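Local structure of monalysin (Pseudomonas entomophila, 4MKO) at residues C30-T36 with Y51-A57; L145-A151 with L176-I182; A161-S165 with D202-R206. The protein forms pores in host cell membranes as an aerolysin-like beta-barrel toxin, damaging the Drosophila gut and lysing cells. All blocks are in the same frame, centred on the assembly; numbering follows the deposited sequence.

Contact 1 comes first along the chain: residues 30-36 meet 51-57 fifteen residues on, within the hairpin of strands 29-43 and 46-67, and it is complete before the others begin. Contact 2 pairs 145-151 with 176-182, closing a loop that contains 161-165; that segment goes on to reach 202-206 in contact 3, so contacts 2 and 3 cross. Contacts 1 and 2 belong to one sheet, joined where strand 46-67 lies beside strand 136-151 and where T52 OG1 probably hydrogen-bonds H149 ND1. Contact 3 ties the loop before strand 165-170 to helix 201-211, which packs on the sheet through L179 and Q205.

Contact 1: residues C30-T36 with Y51-A57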
ATOM      1  N   CYS A  30      -3.680  -5.853   7.140  1.00  7.76           N
ATOM      2  CA  CYS A  30      -2.913  -5.769   8.364  1.00  8.20           C
ATOM      3  C   CYS A  30      -2.090  -4.489   8.397  1.00 10.04           C
ATOM      4  O   CYS A  30      -1.747  -3.941   7.341  1.00  8.54           O
ATOM      5  CB  CYS A  30      -2.042  -7.015   8.545  1.00  9.13           C
ATOM      6  SG  CYS A  30      -0.788  -7.274   7.251  1.00 13.64           S
ATOM      7  N   TRP A  31      -1.802  -4.004   9.611  1.00  6.79           N
ATOM      8  CA  TRP A  31      -0.865  -2.896   9.809  1.00  6.04           C
ATOM      9  C   TRP A  31       0.503  -3.517   9.571  1.00  9.16           C
ATOM     10  O   TRP A  31       0.713  -4.700   9.865  1.00 10.30           O
ATOM     11  CB  TRP A  31      -0.953  -2.364  11.240  1.00  5.84           C
ATOM     12  CG  TRP A  31      -2.253  -1.679  11.532  1.00  7.19           C
ATOM     13  CD1 TRP A  31      -3.385  -2.250  12.040  1.00 10.10           C
ATOM     14  CD2 TRP A  31      -2.575  -0.305  11.275  1.00  6.76           C
ATOM     15  NE1 TRP A  31      -4.360  -1.295  12.204  1.00  9.19           N
ATOM     16  CE2 TRP A  31      -3.903  -0.098  11.712  1.00 10.74           C
ATOM     17  CE3 TRP A  31      -1.864   0.779  10.721  1.00  7.97           C
ATOM     18  CZ2 TRP A  31      -4.537   1.150  11.618  1.00  9.55           C
ATOM     19  CZ3 TRP A  31      -2.489   2.022  10.642  1.00  8.66           C
ATOM     20  CH2 TRP A  31      -3.811   2.200  11.084  1.00  9.39           C
ATOM     21  N   VAL A  32       1.428  -2.746   9.014  1.00  5.28           N
ATOM     22  CA  VAL A  32       2.769  -3.243   8.700  1.00  5.75           C
ATOM     23  C   VAL A  32       3.785  -2.492   9.552  1.00  8.87           C
ATOM     24  O   VAL A  32       3.782  -1.261   9.546  1.00  9.30           O
ATOM     25  CB  VAL A  32       3.082  -3.072   7.180  1.00  9.92           C
ATOM     26  CG1 VAL A  32       4.537  -3.449   6.863  1.00  9.09           C
ATOM     27  CG2 VAL A  32       2.118  -3.895   6.332  1.00  9.79           C
ATOM     28  N   ASP A  33       4.658  -3.230  10.245  1.00  7.36           N
ATOM     29  CA  ASP A  33       5.750  -2.661  11.048  1.00  7.70           C
ATOM     30  C   ASP A  33       6.950  -2.616  10.097  1.00 10.53           C
ATOM     31  O   ASP A  33       7.544  -3.656   9.776  1.00 10.37           O
ATOM     32  CB  ASP A  33       6.040  -3.571  12.265  1.00  9.85           C
ATOM     33  CG  ASP A  33       7.295  -3.248  13.068  1.00 16.65           C
ATOM     34  OD1 ASP A  33       7.925  -2.202  12.801  1.00 16.31           O
ATOM     35  OD2 ASP A  33       7.640  -4.037  13.966  1.00 20.30           O
ATOM     36  N   GLY A  34       7.230  -1.427   9.585  1.00  8.05           N
ATOM     37  CA  GLY A  34       8.325  -1.224   8.645  1.00  6.07           C
ATOM     38  C   GLY A  34       9.203  -0.061   9.047  1.00  8.74           C
ATOM     39  O   GLY A  34       8.823   0.733   9.915  1.00  7.77           O
ATOM     40  N   ILE A  35      10.377   0.051   8.406  1.00  4.68           N
ATOM     41  CA  ILE A  35      11.335   1.127   8.699  1.00  4.30           C
ATOM     42  C   ILE A  35      10.968   2.432   7.994  1.00  7.49           C
ATOM     43  O   ILE A  35      10.243   2.431   6.990  1.00  7.26           O
ATOM     44  CB  ILE A  35      12.798   0.699   8.338  1.00  6.52           C
ATOM     45  CG1 ILE A  35      12.958   0.429   6.819  1.00  7.38           C
ATOM     46  CG2 ILE A  35      13.265  -0.528   9.210  1.00  8.08           C
ATOM     47  CD1 ILE A  35      14.350   0.753   6.275  1.00  8.87           C
ATOM     48  N   THR A  36      11.546   3.534   8.486  1.00  4.17           N
ATOM     49  CA  THR A  36      11.414   4.818   7.840  1.00  3.95           C
ATOM     50  C   THR A  36      12.701   5.091   7.047  1.00  7.23           C
ATOM     51  O   THR A  36      13.799   4.817   7.541  1.00  8.74           O
ATOM     52  CB  THR A  36      11.167   5.955   8.861  1.00  8.42           C
ATOM     53  OG1 THR A  36      10.002   5.660   9.647  1.00  5.52           O
ATOM     54  CG2 THR A  36      11.024   7.316   8.177  1.00  6.59           C
ATOM     55  N   TYR A  51      10.095  11.630   4.186  1.00  6.02           N
ATOM     56  CA  TYR A  51      10.226  10.456   5.044  1.00  5.54           C
ATOM     57  C   TYR A  51       9.145   9.487   4.566  1.00  8.47           C
ATOM     58  O   TYR A  51       7.999   9.909   4.364  1.00  7.64           O
ATOM     59  CB  TYR A  51       9.982  10.793   6.527  1.00  6.79           C
ATOM     60  CG  TYR A  51      11.051  11.659   7.163  1.00  6.86           C
ATOM     61  CD1 TYR A  51      10.961  13.050   7.134  1.00  9.08           C
ATOM     62  CD2 TYR A  51      12.142  11.085   7.818  1.00  6.67           C
ATOM     63  CE1 TYR A  51      11.938  13.852   7.731  1.00  8.85           C
ATOM     64  CE2 TYR A  51      13.135  11.876   8.399  1.00  7.31           C
ATOM     65  CZ  TYR A  51      13.022  13.260   8.362  1.00 12.47           C
ATOM     66  OH  TYR A  51      13.994  14.028   8.950  1.00 11.45           O
ATOM     67  N   THR A  52       9.496   8.208   4.373  1.00  4.12           N
ATOM     68  CA  THR A  52       8.522   7.201   3.939  1.00  4.33           C
ATOM     69  C   THR A  52       8.627   5.979   4.812  1.00  7.52           C
ATOM     70  O   THR A  52       9.731   5.558   5.123  1.00  6.01           O
ATOM     71  CB  THR A  52       8.791   6.807   2.459  1.00  8.48           C
ATOM     72  OG1 THR A  52       8.544   7.930   1.631  1.00  7.30           O
ATOM     73  CG2 THR A  52       7.929   5.622   1.979  1.00  7.53           C
ATOM     74  N   ARG A  53       7.486   5.363   5.168  1.00  4.73           N
ATOM     75  CA  ARG A  53       7.520   4.080   5.867  1.00  5.00           C
ATOM     76  C   ARG A  53       6.316   3.258   5.430  1.00  5.79           C
ATOM     77  O   ARG A  53       5.269   3.846   5.140  1.00  4.18           O
ATOM     78  CB  ARG A  53       7.567   4.231   7.410  1.00  4.95           C
ATOM     79  CG  ARG A  53       6.351   4.942   8.021  1.00  4.95           C
ATOM     80  CD  ARG A  53       6.148   4.512   9.481  1.00  7.12           C
ATOM     81  NE  ARG A  53       5.718   3.109   9.550  1.00  7.11           N
ATOM     82  CZ  ARG A  53       5.669   2.370  10.658  1.00 11.87           C
ATOM     83  NH1 ARG A  53       6.024   2.889  11.834  1.00  6.27           N
ATOM     84  NH2 ARG A  53       5.269   1.110  10.600  1.00  7.54           N
ATOM     85  N   PRO A  54       6.421   1.910   5.402  1.00  4.57           N
ATOM     86  CA  PRO A  54       5.215   1.104   5.115  1.00  4.03           C
ATOM     87  C   PRO A  54       4.296   1.208   6.319  1.00  5.77           C
ATOM     88  O   PRO A  54       4.790   1.291   7.449  1.00  5.58           O
ATOM     89  CB  PRO A  54       5.750  -0.351   4.986  1.00  5.68           C
ATOM     90  CG  PRO A  54       7.257  -0.263   5.086  1.00  9.34           C
ATOM     91  CD  PRO A  54       7.577   1.054   5.760  1.00  5.75           C
ATOM     92  N   VAL A  55       2.970   1.178   6.105  1.00  3.14           N
ATOM     93  CA  VAL A  55       2.047   1.254   7.250  1.00  3.86           C
ATOM     94  C   VAL A  55       0.937   0.209   7.217  1.00  6.30           C
ATOM     95  O   VAL A  55       0.349  -0.082   8.262  1.00  5.73           O
ATOM     96  CB  VAL A  55       1.444   2.676   7.454  1.00  6.18           C
ATOM     97  CG1 VAL A  55       2.505   3.666   7.964  1.00  6.30           C
ATOM     98  CG2 VAL A  55       0.741   3.202   6.182  1.00  6.14           C
ATOM     99  N   PHE A  56       0.567  -0.252   6.014  1.00  4.98           N
ATOM    100  CA  PHE A  56      -0.572  -1.166   5.918  1.00  4.52           C
ATOM    101  C   PHE A  56      -0.450  -2.035   4.689  1.00  6.77           C
ATOM    102  O   PHE A  56       0.272  -1.707   3.754  1.00  5.80           O
ATOM    103  CB  PHE A  56      -1.867  -0.318   5.850  1.00  5.76           C
ATOM    104  CG  PHE A  56      -3.105  -1.025   6.373  1.00  6.47           C
ATOM    105  CD1 PHE A  56      -3.353  -1.108   7.739  1.00  8.29           C
ATOM    106  CD2 PHE A  56      -4.037  -1.569   5.498  1.00  8.62           C
ATOM    107  CE1 PHE A  56      -4.486  -1.768   8.224  1.00 10.34           C
ATOM    108  CE2 PHE A  56      -5.183  -2.210   5.982  1.00 10.39           C
ATOM    109  CZ  PHE A  56      -5.394  -2.312   7.341  1.00  9.32           C
ATOM    110  N   ALA A  57      -1.145  -3.158   4.695  1.00  4.08           N
ATOM    111  CA  ALA A  57      -1.181  -4.028   3.514  1.00  4.08           C
ATOM    112  C   ALA A  57      -2.575  -4.561   3.446  1.00  8.99           C
ATOM    113  O   ALA A  57      -3.127  -4.934   4.484  1.00  8.45           O
ATOM    114  CB  ALA A  57      -0.176  -5.158   3.632  1.00  5.02           C
TER
HETATM  115  O   HOH W   1       1.738   0.444  10.575  1.00 18.64           O
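At Y51 the ring edge meets the methyl group of T36, and T36 CG2 lies 3.9 Å from Y51 CD2. T52 takes part through its carbonyl O, which receives a CA-H...O contact from T36; its hydroxyl is bonded to H149. R53 reaches farther. Its chain bends at chi3 (-69°) and turns back, so that NE and NH2 together grip P54 O side-on, in the guanidinium plane, with NE 2.9 Å from that oxygen. Fixed this way, the group lies with one face over G34 O and makes a weak bond from NH2 to V32 O, while NH1 is held by S223 O. The ring of P54 packs against G34 CA, and its CB meets CG1 of V32 at 3.8 Å. V55 contributes its carbonyl O, which takes V32 N at 3.0 Å from above the carbonyl plane; a water bridges the same oxygen to V32 O. F56 turns its ring edge onto the face of W31 in a T-shaped pair, planes at 89°, while C30 O sits over one face of the phenyl ring. A57 finishes with paired backbone bonds to C30, whose SG binds a mercury ion. V55 and F56 both face V146 of strand 136-151, a classic beta bulge on the other edge of strand 46-67; the contact itself is the antiparallel hairpin 29-43/46-67 of an aerolysin-like toxin.

Contact 2: residues L145-A151 with L176-I182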
ATOM      1  N   LEU A 145       0.453  -2.762  -0.984  1.00  5.16           N
ATOM      2  CA  LEU A 145       1.370  -2.260   0.031  1.00  4.53           C
ATOM      3  C   LEU A 145       1.132  -0.772   0.161  1.00  7.20           C
ATOM      4  O   LEU A 145       1.202  -0.043  -0.828  1.00  7.17           O
ATOM      5  CB  LEU A 145       2.850  -2.561  -0.313  1.00  4.61           C
ATOM      6  CG  LEU A 145       3.179  -4.045  -0.531  1.00  8.27           C
ATOM      7  CD1 LEU A 145       4.582  -4.225  -1.145  1.00  8.24           C
ATOM      8  CD2 LEU A 145       3.013  -4.865   0.778  1.00 10.67           C
ATOM      9  N   VAL A 146       0.816  -0.329   1.383  1.00  4.39           N
ATOM     10  CA  VAL A 146       0.501   1.073   1.690  1.00  3.00           C
ATOM     11  C   VAL A 146       1.609   1.731   2.495  1.00  6.87           C
ATOM     12  O   VAL A 146       2.057   1.182   3.510  1.00  4.48           O
ATOM     13  CB  VAL A 146      -0.871   1.209   2.410  1.00  5.62           C
ATOM     14  CG1 VAL A 146      -1.237   2.683   2.621  1.00  5.54           C
ATOM     15  CG2 VAL A 146      -1.978   0.488   1.626  1.00  5.45           C
ATOM     16  N   TYR A 147       1.996   2.946   2.069  1.00  3.92           N
ATOM     17  CA  TYR A 147       3.071   3.723   2.692  1.00  3.00           C
ATOM     18  C   TYR A 147       2.575   5.073   3.175  1.00  6.31           C
ATOM     19  O   TYR A 147       1.692   5.669   2.544  1.00  5.51           O
ATOM     20  CB  TYR A 147       4.226   3.937   1.663  1.00  3.64           C
ATOM     21  CG  TYR A 147       4.763   2.625   1.148  1.00  4.39           C
ATOM     22  CD1 TYR A 147       4.125   1.950   0.109  1.00  5.81           C
ATOM     23  CD2 TYR A 147       5.815   1.979   1.795  1.00  5.72           C
ATOM     24  CE1 TYR A 147       4.554   0.695  -0.308  1.00  5.44           C
ATOM     25  CE2 TYR A 147       6.267   0.729   1.372  1.00  6.98           C
ATOM     26  CZ  TYR A 147       5.615   0.082   0.333  1.00  9.63           C
ATOM     27  OH  TYR A 147       6.041  -1.147  -0.104  1.00 10.40           O
ATOM     28  N   ALA A 148       3.137   5.542   4.297  1.00  4.23           N
ATOM     29  CA  ALA A 148       2.858   6.882   4.814  1.00  4.27           C
ATOM     30  C   ALA A 148       4.088   7.726   4.488  1.00  6.56           C
ATOM     31  O   ALA A 148       5.228   7.230   4.523  1.00  5.40           O
ATOM     32  CB  ALA A 148       2.624   6.856   6.323  1.00  5.60           C
ATOM     33  N   HIS A 149       3.854   8.997   4.164  1.00  3.86           N
ATOM     34  CA  HIS A 149       4.925   9.876   3.768  1.00  3.97           C
ATOM     35  C   HIS A 149       4.792  11.229   4.442  1.00  8.61           C
ATOM     36  O   HIS A 149       3.676  11.717   4.634  1.00  7.15           O
ATOM     37  CB  HIS A 149       4.816  10.137   2.248  1.00  4.49           C
ATOM     38  CG  HIS A 149       4.774   8.920   1.377  1.00  6.66           C
ATOM     39  ND1 HIS A 149       5.932   8.338   0.899  1.00  8.01           N
ATOM     40  CD2 HIS A 149       3.715   8.199   0.949  1.00  7.14           C
ATOM     41  CE1 HIS A 149       5.540   7.307   0.167  1.00  7.68           C
ATOM     42  NE2 HIS A 149       4.219   7.181   0.174  1.00  7.80           N
ATOM     43  N   ASN A 150       5.931  11.850   4.741  1.00  5.52           N
ATOM     44  CA  ASN A 150       6.008  13.235   5.176  1.00  4.69           C
ATOM     45  C   ASN A 150       6.943  13.907   4.176  1.00  7.86           C
ATOM     46  O   ASN A 150       8.161  13.738   4.278  1.00  8.64           O
ATOM     47  CB  ASN A 150       6.528  13.437   6.613  1.00  5.90           C
ATOM     48  CG  ASN A 150       6.815  14.922   6.879  1.00  7.32           C
ATOM     49  OD1 ASN A 150       6.563  15.788   6.024  1.00  8.39           O
ATOM     50  ND2 ASN A 150       7.353  15.262   8.035  1.00  6.60           N
ATOM     51  N   ALA A 151       6.371  14.597   3.190  1.00  5.71           N
ATOM     52  CA  ALA A 151       7.122  15.358   2.185  1.00  5.85           C
ATOM     53  C   ALA A 151       7.365  16.708   2.844  1.00  9.73           C
ATOM     54  O   ALA A 151       6.454  17.547   2.937  1.00  8.02           O
ATOM     55  CB  ALA A 151       6.308  15.490   0.898  1.00  6.58           C
ATOM     56  N   LEU A 176       3.902  17.949   4.423  1.00  6.23           N
ATOM     57  CA  LEU A 176       2.739  17.328   3.795  1.00  5.73           C
ATOM     58  C   LEU A 176       2.721  15.824   4.084  1.00  9.52           C
ATOM     59  O   LEU A 176       3.648  15.104   3.704  1.00  8.50           O
ATOM     60  CB  LEU A 176       2.730  17.597   2.276  1.00  5.96           C
ATOM     61  CG  LEU A 176       1.525  17.061   1.495  1.00  9.44           C
ATOM     62  CD1 LEU A 176       0.214  17.753   1.910  1.00  9.49           C
ATOM     63  CD2 LEU A 176       1.722  17.226  -0.016  1.00 11.94           C
ATOM     64  N   TYR A 177       1.659  15.360   4.750  1.00  4.94           N
ATOM     65  CA  TYR A 177       1.496  13.960   5.111  1.00  5.05           C
ATOM     66  C   TYR A 177       0.445  13.359   4.217  1.00  7.42           C
ATOM     67  O   TYR A 177      -0.635  13.923   4.076  1.00  5.80           O
ATOM     68  CB  TYR A 177       1.042  13.810   6.576  1.00  5.64           C
ATOM     69  CG  TYR A 177       2.127  14.105   7.583  1.00  6.03           C
ATOM     70  CD1 TYR A 177       2.488  15.416   7.886  1.00  6.54           C
ATOM     71  CD2 TYR A 177       2.789  13.073   8.246  1.00  6.33           C
ATOM     72  CE1 TYR A 177       3.504  15.693   8.803  1.00  5.83           C
ATOM     73  CE2 TYR A 177       3.787  13.338   9.185  1.00  7.18           C
ATOM     74  CZ  TYR A 177       4.142  14.651   9.456  1.00 10.82           C
ATOM     75  OH  TYR A 177       5.098  14.915  10.397  1.00 10.55           O
ATOM     76  N   TYR A 178       0.756  12.219   3.607  1.00  4.85           N
ATOM     77  CA  TYR A 178      -0.190  11.542   2.729  1.00  4.68           C
ATOM     78  C   TYR A 178       0.177  10.052   2.650  1.00  7.63           C
ATOM     79  O   TYR A 178       1.258   9.658   3.114  1.00  7.17           O
ATOM     80  CB  TYR A 178      -0.193  12.195   1.308  1.00  5.07           C
ATOM     81  CG  TYR A 178       1.103  11.949   0.566  1.00  5.74           C
ATOM     82  CD1 TYR A 178       2.235  12.728   0.817  1.00  6.72           C
ATOM     83  CD2 TYR A 178       1.230  10.877  -0.320  1.00  6.70           C
ATOM     84  CE1 TYR A 178       3.442  12.483   0.163  1.00  5.01           C
ATOM     85  CE2 TYR A 178       2.443  10.603  -0.954  1.00  7.59           C
ATOM     86  CZ  TYR A 178       3.540  11.421  -0.724  1.00  9.33           C
ATOM     87  OH  TYR A 178       4.754  11.121  -1.303  1.00  8.39           O
ATOM     88  N   LEU A 179      -0.710   9.236   2.057  1.00  4.94           N
ATOM     89  CA  LEU A 179      -0.405   7.823   1.841  1.00  4.55           C
ATOM     90  C   LEU A 179      -0.289   7.546   0.352  1.00  7.18           C
ATOM     91  O   LEU A 179      -0.975   8.174  -0.446  1.00  5.87           O
ATOM     92  CB  LEU A 179      -1.505   6.892   2.402  1.00  4.51           C
ATOM     93  CG  LEU A 179      -1.961   7.080   3.855  1.00  6.71           C
ATOM     94  CD1 LEU A 179      -3.020   6.013   4.215  1.00  6.24           C
ATOM     95  CD2 LEU A 179      -0.786   6.986   4.834  1.00  6.08           C
ATOM     96  N   SER A 180       0.518   6.533  -0.010  1.00  6.36           N
ATOM     97  CA  SER A 180       0.585   6.034  -1.375  1.00  6.70           C
ATOM     98  C   SER A 180       0.451   4.530  -1.320  1.00  8.95           C
ATOM     99  O   SER A 180       0.579   3.931  -0.248  1.00  7.48           O
ATOM    100  CB  SER A 180       1.881   6.430  -2.071  1.00  8.43           C
ATOM    101  OG  SER A 180       2.968   5.614  -1.691  1.00 13.52           O
ATOM    102  N   ALA A 181       0.239   3.915  -2.474  1.00  8.52           N
ATOM    103  CA  ALA A 181       0.059   2.467  -2.513  1.00  7.38           C
ATOM    104  C   ALA A 181       0.601   1.888  -3.814  1.00  9.93           C
ATOM    105  O   ALA A 181       0.458   2.494  -4.875  1.00  9.06           O
ATOM    106  CB  ALA A 181      -1.412   2.128  -2.357  1.00  8.26           C
ATOM    107  N   ILE A 182       1.255   0.735  -3.704  1.00  5.99           N
ATOM    108  CA  ILE A 182       1.817  -0.028  -4.822  1.00  6.23           C
ATOM    109  C   ILE A 182       1.326  -1.466  -4.647  1.00  9.25           C
ATOM    110  O   ILE A 182       0.867  -1.835  -3.557  1.00  8.25           O
ATOM    111  CB  ILE A 182       3.383   0.058  -4.891  1.00  8.87           C
ATOM    112  CG1 ILE A 182       4.078  -0.718  -3.723  1.00  7.87           C
ATOM    113  CG2 ILE A 182       3.884   1.530  -4.981  1.00  9.44           C
ATOM    114  CD1 ILE A 182       5.603  -0.835  -3.777  1.00  7.68           C
TER
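L145-A151 and L176-I182 run antiparallel at 153°, with L145-I182, Y147-S180, H149-Y178 and A151-L176 as hydrogen-bonded pairs, each closed by two backbone bonds. The side chains of these pairs share one face of the sheet, and H149 does most of the work there. Its NE2 meets S180 OG at the ring edge, near its plane, at 2.7 Å, a hydrogen bond in which either group could be the donor, and ND1 is bonded to T52 OG1, so both ring nitrogens have partners and the imidazole is fixed in rotation. S180 OG stands between its own backbone N and carbonyl carbon, which brings it to that nitrogen. The Y178 ring lies nearly parallel to the imidazole, planes at 13° but slid apart so that they barely overlap; the closer fit is H149 CB over the tyrosine face, 3.7 Å from its centroid. Y178 OH is bonded to Y95. Farther along, Y147 lays CE1 against I182 CG1 at 3.7 Å, its own hydroxyl held by N105.

On the other face N150 covers the Y177 ring: CB sits 4.0 Å from the centroid, and the amide is stacked on the ring with the planes 24° apart. N150 ND2 is tied to D175 OD2. L179 brings CD2 to A148 CB at 3.7 Å and CD1 to V146 CG1.

Strand 46-67 flanks 145-151 on its far edge, bonding V146, A148 and N150, while Y177 is bonded to K166 of strand 165-170. Helix 201-211 covers V146, L179 and A181 through W201; on the sheet face that carries H149 and Y178, I41 packs on both and I43 on Y178 and A151.

Contact 3: residues A161-S165 with D202-R206; sequences AFAYS and DTVQR
Y164 carries the direct hydrogen bond of this contact, its OH donating to D202 OD2 at 2.7 Å. D202 OD2 lies at the edge of the tyrosine ring, near its plane, with the carboxylate plane turned 72° from the ring, and the hydroxyl approaches OD2 from above the carboxylate plane. The D202 side chain swings its carboxylate toward the tyrosine, CG being trans to the backbone N (chi1 -170°). In one of the two conformers of R206, one helical turn on, NH2 makes a weak salt bridge to D202 OD1, 3.2 Å long. In that conformer the arginine may help orient the carboxylate and offset its charge.

Packing is carried by Q205, whose CB comes to 3.6 Å from Y164 CD2. Its amide comes to the same ring atom obliquely, Q205 NE2 lying 3.5 Å from Y164 CD2 with the two planes 76° apart. NE2 is bonded to W201 O, which ties the amide back to its own helix. This is plain loop-on-helix packing: 161-165 leads into strand 165-170 of the sheet, and 202-206 belongs to helix 201-211.

Water completes the set, a single molecule lying within hydrogen-bonding distance of both Y164 O, at 2.7 Å, and Q205 OE1. F162 turns the end of its side chain away from the helix and stacks on Y178 of strand 173-191, while M210 of helix 201-211 also touches Y164.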
ATOM      1  N   ALA A 161      -2.742  18.292  -3.508  1.00 12.74           N
ATOM      2  CA  ALA A 161      -2.125  17.281  -4.370  1.00 11.68           C
ATOM      3  C   ALA A 161      -2.796  15.904  -4.231  1.00 14.56           C
ATOM      4  O   ALA A 161      -2.915  15.193  -5.227  1.00 13.36           O
ATOM      5  CB  ALA A 161      -0.639  17.170  -4.053  1.00 12.59           C
ATOM      6  N   PHE A 162      -3.240  15.531  -3.001  1.00 10.22           N
ATOM      7  CA  PHE A 162      -3.794  14.204  -2.737  1.00  9.59           C
ATOM      8  C   PHE A 162      -5.269  14.207  -2.306  1.00 14.17           C
ATOM      9  O   PHE A 162      -5.768  15.211  -1.789  1.00 12.70           O
ATOM     10  CB  PHE A 162      -2.903  13.466  -1.709  1.00  9.88           C
ATOM     11  CG  PHE A 162      -1.448  13.382  -2.128  1.00  9.87           C
ATOM     12  CD1 PHE A 162      -1.017  12.398  -3.021  1.00 11.76           C
ATOM     13  CD2 PHE A 162      -0.527  14.330  -1.693  1.00 10.39           C
ATOM     14  CE1 PHE A 162       0.322  12.340  -3.431  1.00 12.48           C
ATOM     15  CE2 PHE A 162       0.812  14.270  -2.100  1.00 13.06           C
ATOM     16  CZ  PHE A 162       1.224  13.284  -2.977  1.00 11.42           C
ATOM     17  N   ALA A 163      -5.960  13.065  -2.511  1.00 12.89           N
ATOM     18  CA  ALA A 163      -7.364  12.879  -2.132  1.00 13.19           C
ATOM     19  C   ALA A 163      -7.535  13.070  -0.601  1.00 14.71           C
ATOM     20  O   ALA A 163      -8.525  13.651  -0.156  1.00 13.57           O
ATOM     21  CB  ALA A 163      -7.835  11.485  -2.545  1.00 14.38           C
ATOM     22  N   TYR A 164      -6.538  12.608   0.176  1.00  9.79           N
ATOM     23  CA  TYR A 164      -6.492  12.695   1.638  1.00  8.80           C
ATOM     24  C   TYR A 164      -5.087  13.087   2.043  1.00 10.49           C
ATOM     25  O   TYR A 164      -4.112  12.459   1.619  1.00  9.73           O
ATOM     26  CB  TYR A 164      -6.853  11.336   2.279  1.00  9.53           C
ATOM     27  CG  TYR A 164      -8.293  10.925   2.064  1.00 12.10           C
ATOM     28  CD1 TYR A 164      -9.293  11.342   2.935  1.00 15.20           C
ATOM     29  CD2 TYR A 164      -8.658  10.117   0.988  1.00 13.03           C
ATOM     30  CE1 TYR A 164     -10.621  10.968   2.744  1.00 17.69           C
ATOM     31  CE2 TYR A 164      -9.987   9.746   0.781  1.00 14.10           C
ATOM     32  CZ  TYR A 164     -10.966  10.177   1.660  1.00 21.83           C
ATOM     33  OH  TYR A 164     -12.289   9.846   1.453  1.00 21.16           O
ATOM     34  N   SER A 165      -4.976  14.126   2.869  1.00  7.08           N
ATOM     35  CA  SER A 165      -3.677  14.566   3.343  1.00  6.58           C
ATOM     36  C   SER A 165      -3.836  15.417   4.594  1.00  7.92           C
ATOM     37  O   SER A 165      -4.953  15.821   4.949  1.00  7.80           O
ATOM     38  CB  SER A 165      -2.946  15.369   2.257  1.00  9.37           C
ATOM     39  OG  SER A 165      -3.626  16.577   1.953  1.00 12.44           O
ATOM     40  N   ASP A 202     -10.160   4.540  -0.703  1.00  9.58           N
ATOM     41  CA  ASP A 202     -10.833   5.621   0.033  1.00  9.62           C
ATOM     42  C   ASP A 202     -10.949   5.263   1.520  1.00 10.67           C
ATOM     43  O   ASP A 202     -10.552   6.063   2.381  1.00  9.80           O
ATOM     44  CB  ASP A 202     -12.217   5.899  -0.586  1.00 12.18           C
ATOM     45  CG  ASP A 202     -12.870   7.155  -0.052  1.00 29.91           C
ATOM     46  OD1 ASP A 202     -13.600   7.060   0.964  1.00 32.59           O
ATOM     47  OD2 ASP A 202     -12.647   8.233  -0.642  1.00 36.07           O
ATOM     48  N   THR A 203     -11.430   4.041   1.819  1.00  7.50           N
ATOM     49  CA  THR A 203     -11.602   3.530   3.180  1.00  7.08           C
ATOM     50  C   THR A 203     -10.253   3.453   3.912  1.00  8.72           C
ATOM     51  O   THR A 203     -10.157   3.885   5.063  1.00  7.63           O
ATOM     52  CB  THR A 203     -12.344   2.183   3.176  1.00 14.23           C
ATOM     53  OG1 THR A 203     -13.598   2.363   2.521  1.00 16.43           O
ATOM     54  CG2 THR A 203     -12.574   1.627   4.591  1.00 12.71           C
ATOM     55  N   VAL A 204      -9.225   2.885   3.258  1.00  5.46           N
ATOM     56  CA  VAL A 204      -7.895   2.752   3.864  1.00  4.51           C
ATOM     57  C   VAL A 204      -7.317   4.121   4.222  1.00  7.65           C
ATOM     58  O   VAL A 204      -6.798   4.265   5.317  1.00  6.93           O
ATOM     59  CB  VAL A 204      -6.935   1.878   2.999  1.00  7.98           C
ATOM     60  CG1 VAL A 204      -5.492   1.919   3.520  1.00  7.78           C
ATOM     61  CG2 VAL A 204      -7.432   0.430   2.967  1.00  7.77           C
ATOM     62  N   GLN A 205      -7.370   5.111   3.305  1.00  5.89           N
ATOM     63  CA  GLN A 205      -6.818   6.444   3.598  1.00  5.45           C
ATOM     64  C   GLN A 205      -7.571   7.114   4.725  1.00  9.36           C
ATOM     65  O   GLN A 205      -6.923   7.664   5.615  1.00  9.43           O
ATOM     66  CB  GLN A 205      -6.854   7.354   2.374  1.00  6.77           C
ATOM     67  CG  GLN A 205      -5.883   6.941   1.280  1.00  6.73           C
ATOM     68  CD  GLN A 205      -6.169   7.786   0.068  1.00 11.67           C
ATOM     69  OE1 GLN A 205      -5.494   8.790  -0.185  1.00  8.98           O
ATOM     70  NE2 GLN A 205      -7.185   7.387  -0.691  1.00  8.98           N
ATOM     71  N   ARG A 206      -8.931   7.050   4.704  1.00  6.31           N
ATOM     72  CA  ARG A 206      -9.744   7.666   5.753  0.51  6.59           C
ATOM     73  C   ARG A 206      -9.366   7.084   7.124  1.00 10.28           C
ATOM     74  O   ARG A 206      -9.081   7.843   8.052  1.00 10.17           O
ATOM     75  CB  ARG A 206     -11.248   7.472   5.473  0.51  7.80           C
ATOM     76  CG  ARG A 206     -12.179   8.282   6.389  0.51 13.88           C
ATOM     77  CD  ARG A 206     -13.604   7.723   6.466  0.51 17.13           C
ATOM     78  NE  ARG A 206     -14.133   7.314   5.163  0.51 19.01           N
ATOM     79  CZ  ARG A 206     -14.448   6.064   4.835  0.51 32.66           C
ATOM     80  NH1 ARG A 206     -14.329   5.086   5.725  0.51 16.40           N
ATOM     81  NH2 ARG A 206     -14.900   5.784   3.621  0.51 26.73           N
TER
HETATM   82  O   HOH W   2      -3.449   9.825   1.627  1.00  9.85           O